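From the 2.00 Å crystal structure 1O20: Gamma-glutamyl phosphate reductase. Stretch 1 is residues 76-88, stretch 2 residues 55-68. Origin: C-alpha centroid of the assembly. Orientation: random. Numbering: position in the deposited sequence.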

# COMPACT_ATOMS: atom_id res chain seq x y z
N LEU A 76 5.07 8.91 17.42
CA LEU A 76 4.48 7.57 17.30
C LEU A 76 3.13 7.53 18.02
O LEU A 76 2.23 6.84 17.58
CB LEU A 76 5.41 6.48 17.85
CG LEU A 76 6.85 6.33 17.30
CD1 LEU A 76 7.49 5.01 17.74
CD2 LEU A 76 6.92 6.46 15.81
N VAL A 77 3.01 8.27 19.11
CA VAL A 77 1.72 8.44 19.76
C VAL A 77 0.73 9.02 18.77
O VAL A 77 -0.42 8.58 18.67
CB VAL A 77 1.84 9.38 20.96
CG1 VAL A 77 0.45 9.67 21.57
CG2 VAL A 77 2.79 8.81 21.99
N ASP A 78 1.19 10.01 18.01
CA ASP A 78 0.38 10.66 16.99
C ASP A 78 -0.20 9.69 15.94
O ASP A 78 -1.28 9.93 15.40
CB ASP A 78 1.20 11.73 16.31
CG ASP A 78 0.48 12.34 15.13
OD1 ASP A 78 -0.61 12.91 15.36
OD2 ASP A 78 0.92 12.28 13.97
N ARG A 79 0.54 8.64 15.60
CA ARG A 79 0.04 7.60 14.69
C ARG A 79 -1.16 6.89 15.28
O ARG A 79 -1.99 6.40 14.57
CB ARG A 79 1.09 6.55 14.41
CG ARG A 79 2.27 7.06 13.60
CD ARG A 79 3.29 5.93 13.29
NE ARG A 79 4.42 6.39 12.47
CZ ARG A 79 5.42 5.61 12.06
NH1 ARG A 79 5.45 4.31 12.41
NH2 ARG A 79 6.38 6.12 11.29
N LEU A 80 -1.18 6.79 16.58
CA LEU A 80 -2.17 6.04 17.31
C LEU A 80 -3.38 6.90 17.69
O LEU A 80 -4.53 6.42 17.80
CB LEU A 80 -1.47 5.44 18.54
CG LEU A 80 -2.33 5.17 19.73
CD1 LEU A 80 -3.25 4.00 19.34
CD2 LEU A 80 -1.44 4.81 20.87
N ALA A 81 -3.15 8.21 17.78
CA ALA A 81 -4.12 9.13 18.35
C ALA A 81 -5.31 9.39 17.42
O ALA A 81 -5.15 9.47 16.18
CB ALA A 81 -3.41 10.47 18.74
N LEU A 82 -6.50 9.46 18.01
CA LEU A 82 -7.71 9.84 17.28
C LEU A 82 -8.32 11.11 17.84
O LEU A 82 -8.09 11.49 18.98
CB LEU A 82 -8.76 8.74 17.33
CG LEU A 82 -8.37 7.44 16.65
CD1 LEU A 82 -9.39 6.28 16.94
CD2 LEU A 82 -8.19 7.69 15.20
N ASN A 83 -9.09 11.77 17.01
CA ASN A 83 -9.91 12.91 17.42
C ASN A 83 -11.06 13.01 16.40
O ASN A 83 -11.11 12.17 15.49
CB ASN A 83 -9.02 14.16 17.43
CG ASN A 83 -8.26 14.32 16.13
OD1 ASN A 83 -8.86 14.30 15.07
ND2 ASN A 83 -6.96 14.41 16.19
N ASP A 84 -11.92 14.01 16.49
CA ASP A 84 -13.09 14.16 15.58
C ASP A 84 -12.74 14.23 14.10
O ASP A 84 -13.40 13.60 13.29
CB ASP A 84 -13.91 15.42 15.91
CG ASP A 84 -14.80 15.23 17.06
OD1 ASP A 84 -15.35 14.12 17.25
OD2 ASP A 84 -15.05 16.17 17.84
N LYS A 85 -11.68 14.95 13.77
CA LYS A 85 -11.24 15.12 12.41
C LYS A 85 -10.79 13.82 11.78
O LYS A 85 -11.04 13.56 10.58
CB LYS A 85 -10.10 16.15 12.33
CG LYS A 85 -10.34 17.23 11.31
CD LYS A 85 -11.44 18.16 11.69
CE LYS A 85 -11.83 19.01 10.46
NZ LYS A 85 -12.91 19.93 10.76
N ARG A 86 -10.12 13.02 12.59
CA ARG A 86 -9.66 11.73 12.12
C ARG A 86 -10.83 10.76 11.97
O ARG A 86 -10.85 9.97 11.04
CB ARG A 86 -8.53 11.19 12.99
CG ARG A 86 -7.19 11.86 12.67
CD ARG A 86 -6.14 11.85 13.77
NE ARG A 86 -4.94 12.57 13.35
CZ ARG A 86 -3.74 12.47 13.93
NH1 ARG A 86 -3.55 11.65 14.95
NH2 ARG A 86 -2.71 13.16 13.46
N ILE A 87 -11.82 10.83 12.85
CA ILE A 87 -13.02 10.06 12.64
C ILE A 87 -13.73 10.53 11.37
O ILE A 87 -14.23 9.71 10.58
CB ILE A 87 -13.95 10.08 13.85
CG1 ILE A 87 -13.27 9.36 15.04
CG2 ILE A 87 -15.25 9.38 13.49
CD1 ILE A 87 -13.91 9.59 16.30
N ASP A 88 -13.72 11.84 11.13
CA ASP A 88 -14.24 12.38 9.87
C ASP A 88 -13.51 11.80 8.66
O ASP A 88 -14.14 11.54 7.63
CB ASP A 88 -14.18 13.92 9.82
CG ASP A 88 -15.10 14.59 10.81
OD1 ASP A 88 -16.03 13.96 11.33
OD2 ASP A 88 -14.94 15.76 11.18
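Stretch 2 (55-68) EILEANRIDVEKAR

Stretch 2 is helical throughout, from E55 to R68. Stretch 1 is a helix up to about L80, a short link, and a second helix from D84. The first helix runs nearly antiparallel to stretch 2, at 166°, with the axes 9.9 Å apart at closest approach. The second crosses at 119°, with a closest approach of 11.2 Å. The chain of stretch 1 therefore moves from the C-terminal part of stretch 2 toward its start.

V77 points toward stretch 2 and is buried. Its CG1 lies 4.1 Å from V64 CG1, and its CG2 lies 4.3 Å from A67 CB. The R68 side chain bends in beside it, with R68 NE 4.1 Å from V77 CG1.

L80 is a knob in a hole formed by N60, D63, V64 and A67. Its CD2 is 4.1 Å from A67 CB, and its CD1 is 4.0 Å from D63 CB.

In the link the backbone is extended at A81 and L82. A81 CB lies 4.0 Å from V64 CG2, and A81 CA is 3.7 Å from N60 OD1. Here N60 clamps the backbone from both ends of its amide. N60 ND2 donates to L80 O at 3.0 Å, and L82 N donates to N60 OD1 at 2.9 Å. Water 1 donates to N60 OD1 at 2.7 Å and to L82 O at 3.0 Å, adding a bridge.

L82 packs with CD1 3.7 Å from I56 CG2 and CB 3.8 Å from L57 CD2. N83 caps the second helix: R86 N donates to N83 OD1 at 3.1 Å. The CA-to-CB bond of N83 points away from stretch 2, but N83 CA is 3.7 Å from L57 CD2. D84 OD1 lies 3.9 Å from L57 CD1. One turn on from N83, I87 closes the contact, its CD1 3.8 Å from L57 CD2 and 4.2 Å from I56 CG2.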

# COMPACT_ATOMS: atom_id res chain seq x y z
N GLU A 55 -17.49 7.00 22.43
CA GLU A 55 -16.96 5.70 22.81
C GLU A 55 -15.58 5.48 22.19
O GLU A 55 -14.65 5.05 22.85
CB GLU A 55 -17.93 4.56 22.39
CG GLU A 55 -19.21 4.46 23.22
CD GLU A 55 -20.37 5.36 22.75
OE1 GLU A 55 -20.19 6.23 21.82
OE2 GLU A 55 -21.49 5.18 23.32
N ILE A 56 -15.43 5.81 20.92
CA ILE A 56 -14.18 5.60 20.20
C ILE A 56 -13.09 6.49 20.79
O ILE A 56 -11.96 6.06 20.97
CB ILE A 56 -14.36 5.85 18.67
CG1 ILE A 56 -15.27 4.76 18.08
CG2 ILE A 56 -12.98 5.82 17.90
CD1 ILE A 56 -15.97 5.18 16.78
N LEU A 57 -13.43 7.73 21.10
CA LEU A 57 -12.44 8.65 21.64
C LEU A 57 -12.06 8.32 23.09
O LEU A 57 -10.91 8.51 23.46
CB LEU A 57 -12.92 10.11 21.50
CG LEU A 57 -12.98 10.52 20.03
CD1 LEU A 57 -13.38 11.98 19.89
CD2 LEU A 57 -11.64 10.25 19.31
N GLU A 58 -13.00 7.83 23.87
CA GLU A 58 -12.71 7.38 25.24
C GLU A 58 -11.80 6.15 25.26
O GLU A 58 -10.89 6.06 26.05
CB GLU A 58 -14.00 7.06 26.03
CG GLU A 58 -13.80 6.31 27.34
CD GLU A 58 -12.99 7.09 28.41
OE1 GLU A 58 -12.58 6.44 29.40
OE2 GLU A 58 -12.74 8.32 28.26
N ALA A 59 -12.08 5.20 24.39
CA ALA A 59 -11.20 4.06 24.19
C ALA A 59 -9.80 4.52 23.75
O ALA A 59 -8.76 4.05 24.27
CB ALA A 59 -11.81 3.14 23.15
N ASN A 60 -9.77 5.47 22.81
CA ASN A 60 -8.50 5.98 22.32
C ASN A 60 -7.74 6.77 23.38
O ASN A 60 -6.51 6.79 23.38
CB ASN A 60 -8.70 6.82 21.08
CG ASN A 60 -7.41 7.23 20.47
OD1 ASN A 60 -6.95 8.34 20.68
ND2 ASN A 60 -6.78 6.32 19.71
N ARG A 61 -8.46 7.40 24.30
CA ARG A 61 -7.82 8.17 25.38
C ARG A 61 -7.03 7.19 26.24
O ARG A 61 -5.94 7.53 26.71
CB ARG A 61 -8.84 8.86 26.23
CG ARG A 61 -8.30 9.68 27.43
CD ARG A 61 -9.39 10.02 28.42
NE ARG A 61 -9.87 8.79 29.07
CZ ARG A 61 -9.41 8.30 30.21
NH1 ARG A 61 -8.45 8.96 30.89
NH2 ARG A 61 -9.91 7.16 30.70
N ILE A 62 -7.56 5.97 26.43
CA ILE A 62 -6.85 4.96 27.19
C ILE A 62 -5.59 4.51 26.49
O ILE A 62 -4.53 4.50 27.09
CB ILE A 62 -7.75 3.76 27.53
CG1 ILE A 62 -8.84 4.21 28.53
CG2 ILE A 62 -6.92 2.60 28.08
CD1 ILE A 62 -9.97 3.19 28.65
N ASP A 63 -5.68 4.17 25.20
CA ASP A 63 -4.50 3.78 24.43
C ASP A 63 -3.39 4.87 24.47
O ASP A 63 -2.18 4.57 24.66
CB ASP A 63 -4.89 3.53 22.97
CG ASP A 63 -5.73 2.28 22.78
OD1 ASP A 63 -5.75 1.39 23.67
OD2 ASP A 63 -6.43 2.11 21.74
N VAL A 64 -3.80 6.11 24.26
CA VAL A 64 -2.87 7.25 24.23
C VAL A 64 -2.20 7.46 25.60
O VAL A 64 -1.00 7.66 25.66
CB VAL A 64 -3.57 8.56 23.76
CG1 VAL A 64 -2.75 9.80 24.10
CG2 VAL A 64 -3.83 8.49 22.22
N GLU A 65 -2.96 7.37 26.68
CA GLU A 65 -2.39 7.62 28.03
C GLU A 65 -1.46 6.46 28.37
O GLU A 65 -0.44 6.67 28.99
CB GLU A 65 -3.45 7.80 29.13
N LYS A 66 -1.78 5.25 27.90
CA LYS A 66 -0.92 4.09 28.13
C LYS A 66 0.39 4.25 27.37
O LYS A 66 1.44 3.95 27.90
CB LYS A 66 -1.61 2.76 27.75
CG LYS A 66 -2.37 2.07 28.89
CD LYS A 66 -2.95 0.70 28.41
CE LYS A 66 -3.01 -0.37 29.52
NZ LYS A 66 -3.00 -1.80 28.98
N ALA A 67 0.35 4.74 26.14
CA ALA A 67 1.59 4.93 25.37
C ALA A 67 2.50 6.02 25.99
O ALA A 67 3.74 5.91 25.97
CB ALA A 67 1.25 5.29 23.95
N ARG A 68 1.88 7.08 26.50
CA ARG A 68 2.62 8.18 27.13
C ARG A 68 3.26 7.71 28.44
O ARG A 68 4.43 7.94 28.64
CB ARG A 68 1.70 9.40 27.34
CG ARG A 68 1.34 10.07 26.01
CD ARG A 68 0.52 11.35 26.14
NE ARG A 68 0.48 12.07 24.86
CZ ARG A 68 -0.58 12.77 24.43
NH1 ARG A 68 -1.69 12.85 25.15
NH2 ARG A 68 -0.52 13.36 23.25
O HOH W 1 -7.42 10.73 21.82